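Local coordinates for protein imine reductase (Bacillus cereus, PDB 4D3D) that probably uses NADPH to reduce cyclic imines such as 2-methylpyrroline to amines with S selectivity, at residues T25-G30 against N72-A77. Residues are numbered along the deposited sequence; the frame is centred on the assembly and turned at random.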
ATOM      1  N   THR B  25     -22.533  30.988  -9.256  1.00 16.83           N
ATOM      2  CA  THR B  25     -21.318  31.781  -9.410  1.00 17.54           C
ATOM      3  C   THR B  25     -20.106  30.864  -9.260  1.00 18.48           C
ATOM      4  O   THR B  25     -20.070  30.004  -8.341  1.00 17.41           O
ATOM      5  CB  THR B  25     -21.268  32.901  -8.346  1.00 16.56           C
ATOM      6  OG1 THR B  25     -22.294  33.855  -8.615  1.00 17.23           O
ATOM      7  CG2 THR B  25     -19.914  33.592  -8.330  1.00 18.33           C
ATOM      8  N   VAL B  26     -19.085  31.046 -10.104  1.00 20.43           N
ATOM      9  CA  VAL B  26     -17.803  30.318 -10.002  1.00 20.13           C
ATOM     10  C   VAL B  26     -16.728  31.371  -9.841  1.00 23.45           C
ATOM     11  O   VAL B  26     -16.560  32.246 -10.706  1.00 22.31           O
ATOM     12  CB  VAL B  26     -17.529  29.424 -11.220  1.00 21.03           C
ATOM     13  CG1 VAL B  26     -16.166  28.793 -11.134  1.00 22.44           C
ATOM     14  CG2 VAL B  26     -18.626  28.382 -11.343  1.00 21.06           C
ATOM     15  N   ILE B  27     -16.012  31.292  -8.724  1.00 21.18           N
ATOM     16  CA  ILE B  27     -14.911  32.140  -8.439  1.00 23.26           C
ATOM     17  C   ILE B  27     -13.652  31.317  -8.473  1.00 21.65           C
ATOM     18  O   ILE B  27     -13.487  30.304  -7.783  1.00 21.08           O
ATOM     19  CB  ILE B  27     -15.038  32.842  -7.073  1.00 21.62           C
ATOM     20  CG1 ILE B  27     -16.108  33.935  -7.073  1.00 22.35           C
ATOM     21  CG2 ILE B  27     -13.682  33.460  -6.673  1.00 24.78           C
ATOM     22  CD1 ILE B  27     -16.494  34.473  -5.743  1.00 23.76           C
ATOM     23  N   GLY B  28     -12.714  31.717  -9.325  1.00 23.83           N
ATOM     24  CA  GLY B  28     -11.487  30.951  -9.546  1.00 22.70           C
ATOM     25  C   GLY B  28     -11.546  30.173 -10.859  1.00 28.30           C
ATOM     26  O   GLY B  28     -12.371  29.268 -11.038  1.00 32.65           O
ATOM     27  N   LEU B  29     -10.716  30.580 -11.825  1.00 26.36           N
ATOM     28  CA  LEU B  29     -10.865  30.079 -13.222  1.00 30.41           C
ATOM     29  C   LEU B  29      -9.582  29.395 -13.675  1.00 32.56           C
ATOM     30  O   LEU B  29      -9.152  29.572 -14.825  1.00 36.59           O
ATOM     31  CB  LEU B  29     -11.288  31.218 -14.149  1.00 32.19           C
ATOM     32  CG  LEU B  29     -12.647  31.855 -13.781  1.00 35.58           C
ATOM     33  CD1 LEU B  29     -12.955  33.105 -14.608  1.00 37.54           C
ATOM     34  CD2 LEU B  29     -13.790  30.826 -13.926  1.00 36.59           C
ATOM     35  N   GLY B  30      -8.991  28.580 -12.788  1.00 30.33           N
ATOM     36  CA  GLY B  30      -8.034  27.568 -13.217  1.00 32.65           C
ATOM     37  C   GLY B  30      -8.744  26.525 -14.045  1.00 30.83           C
ATOM     38  O   GLY B  30      -9.929  26.660 -14.349  1.00 31.49           O
ATOM     39  N   ASN B  72     -17.372  41.651  -5.267  1.00 18.23           N
ATOM     40  CA  ASN B  72     -18.696  42.126  -4.739  0.50 17.28           C
ATOM     41  C   ASN B  72     -19.779  41.745  -5.690  1.00 18.06           C
ATOM     42  O   ASN B  72     -20.841  41.234  -5.301  1.00 19.01           O
ATOM     43  CB  ASN B  72     -18.684  43.652  -4.460  0.50 16.21           C
ATOM     44  CG  ASN B  72     -18.341  43.949  -3.044  0.50 15.58           C
ATOM     45  OD1 ASN B  72     -18.141  45.092  -2.628  0.50 14.64           O
ATOM     46  ND2 ASN B  72     -18.293  42.898  -2.278  0.50 14.55           N
ATOM     47  N   GLU B  73     -19.561  41.987  -6.985  1.00 19.54           N
ATOM     48  CA  GLU B  73     -20.568  41.671  -7.969  1.00 18.86           C
ATOM     49  C   GLU B  73     -20.784  40.166  -8.093  1.00 17.76           C
ATOM     50  O   GLU B  73     -21.937  39.671  -8.287  1.00 18.37           O
ATOM     51  CB  GLU B  73     -20.164  42.296  -9.341  1.00 20.51           C
ATOM     52  CG  GLU B  73     -20.224  43.832  -9.338  1.00 21.03           C
ATOM     53  CD  GLU B  73     -19.524  44.349 -10.575  1.00 27.69           C
ATOM     54  OE1 GLU B  73     -18.315  44.240 -10.620  1.00 26.34           O
ATOM     55  OE2 GLU B  73     -20.170  44.736 -11.520  1.00 32.48           O
ATOM     56  N   ALA B  74     -19.686  39.411  -7.991  1.00 15.58           N
ATOM     57  CA  ALA B  74     -19.783  37.973  -8.114  1.00 17.21           C
ATOM     58  C   ALA B  74     -20.621  37.401  -6.923  1.00 15.67           C
ATOM     59  O   ALA B  74     -21.433  36.527  -7.110  1.00 18.43           O
ATOM     60  CB  ALA B  74     -18.382  37.314  -8.167  1.00 16.82           C
ATOM     61  N   LEU B  75     -20.346  37.866  -5.715  1.00 17.66           N
ATOM     62  CA  LEU B  75     -21.103  37.395  -4.508  1.00 16.41           C
ATOM     63  C   LEU B  75     -22.581  37.773  -4.652  1.00 19.49           C
ATOM     64  O   LEU B  75     -23.445  37.020  -4.273  1.00 17.51           O
ATOM     65  CB  LEU B  75     -20.501  38.040  -3.259  1.00 17.53           C
ATOM     66  CG  LEU B  75     -19.108  37.582  -2.790  1.00 16.94           C
ATOM     67  CD1 LEU B  75     -18.640  38.408  -1.617  1.00 19.26           C
ATOM     68  CD2 LEU B  75     -19.200  36.111  -2.386  1.00 22.85           C
ATOM     69  N   ALA B  76     -22.871  38.974  -5.136  1.00 19.42           N
ATOM     70  CA  ALA B  76     -24.260  39.461  -5.243  1.00 19.35           C
ATOM     71  C   ALA B  76     -25.116  38.679  -6.218  1.00 19.80           C
ATOM     72  O   ALA B  76     -26.367  38.647  -6.074  1.00 20.06           O
ATOM     73  CB  ALA B  76     -24.283  40.963  -5.585  1.00 21.09           C
ATOM     74  N   ALA B  77     -24.465  38.091  -7.222  1.00 17.26           N
ATOM     75  CA  ALA B  77     -25.172  37.429  -8.322  1.00 20.57           C
ATOM     76  C   ALA B  77     -26.038  36.239  -7.921  1.00 21.15           C
ATOM     77  O   ALA B  77     -27.069  35.919  -8.589  1.00 21.77           O
ATOM     78  CB  ALA B  77     -24.210  37.019  -9.414  1.00 21.60           C
TER
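Thr25 meets Ala74 and Ala77 of helix 71-77 with both of its branches, and Ala74 receives the closer contacts. The methyl CG2 stands anti to the backbone N, which sets it over Ala74, with Thr25 CG2 4.0 Å from Ala74 CB and 3.5 Å from Ala74 O. The hydroxyl leaves on the other branch, chi1 -68°, and is hydrogen-bonded to Asn78 OD1, on the residue following Ala77. Thr25 OG1 also lies 3.2 Å from Ala74 O, but the one proton has both acceptors within reach, so this second bond is not settled.

Two residues further along the strand, Ile27 extends its CG1 arm, chi2 168°, until the terminal CD1 lies 4.2 Å from Ala74 CB. The small Ala74 methyl is thus shared by two strand side chains, a buried apolar patch that Trp50 of strand 46-50 and Val81 and Leu83 of strand 80-83 extend. Packing slackens toward the exposed side, where Ala77 CB offers Thr25 OG1 a lone methyl contact at 3.8 Å, while Glu73 and Ala76 lie on solvent-facing parts of the helix.

Strand and helix run roughly antiparallel (147°), their segment axes coming within 8.4 Å. Beyond Ile27 the chain turns at Gly28, where a CB would jam against Ile27 O, and enters helix 31-42 in a probable GxGxxG turn. Helix 71-77, in the crossover from edge strand 66-67 to strand 80-83, covers strand 23-27; this strand order is that of a Rossmann fold, consistent with NADPH binding.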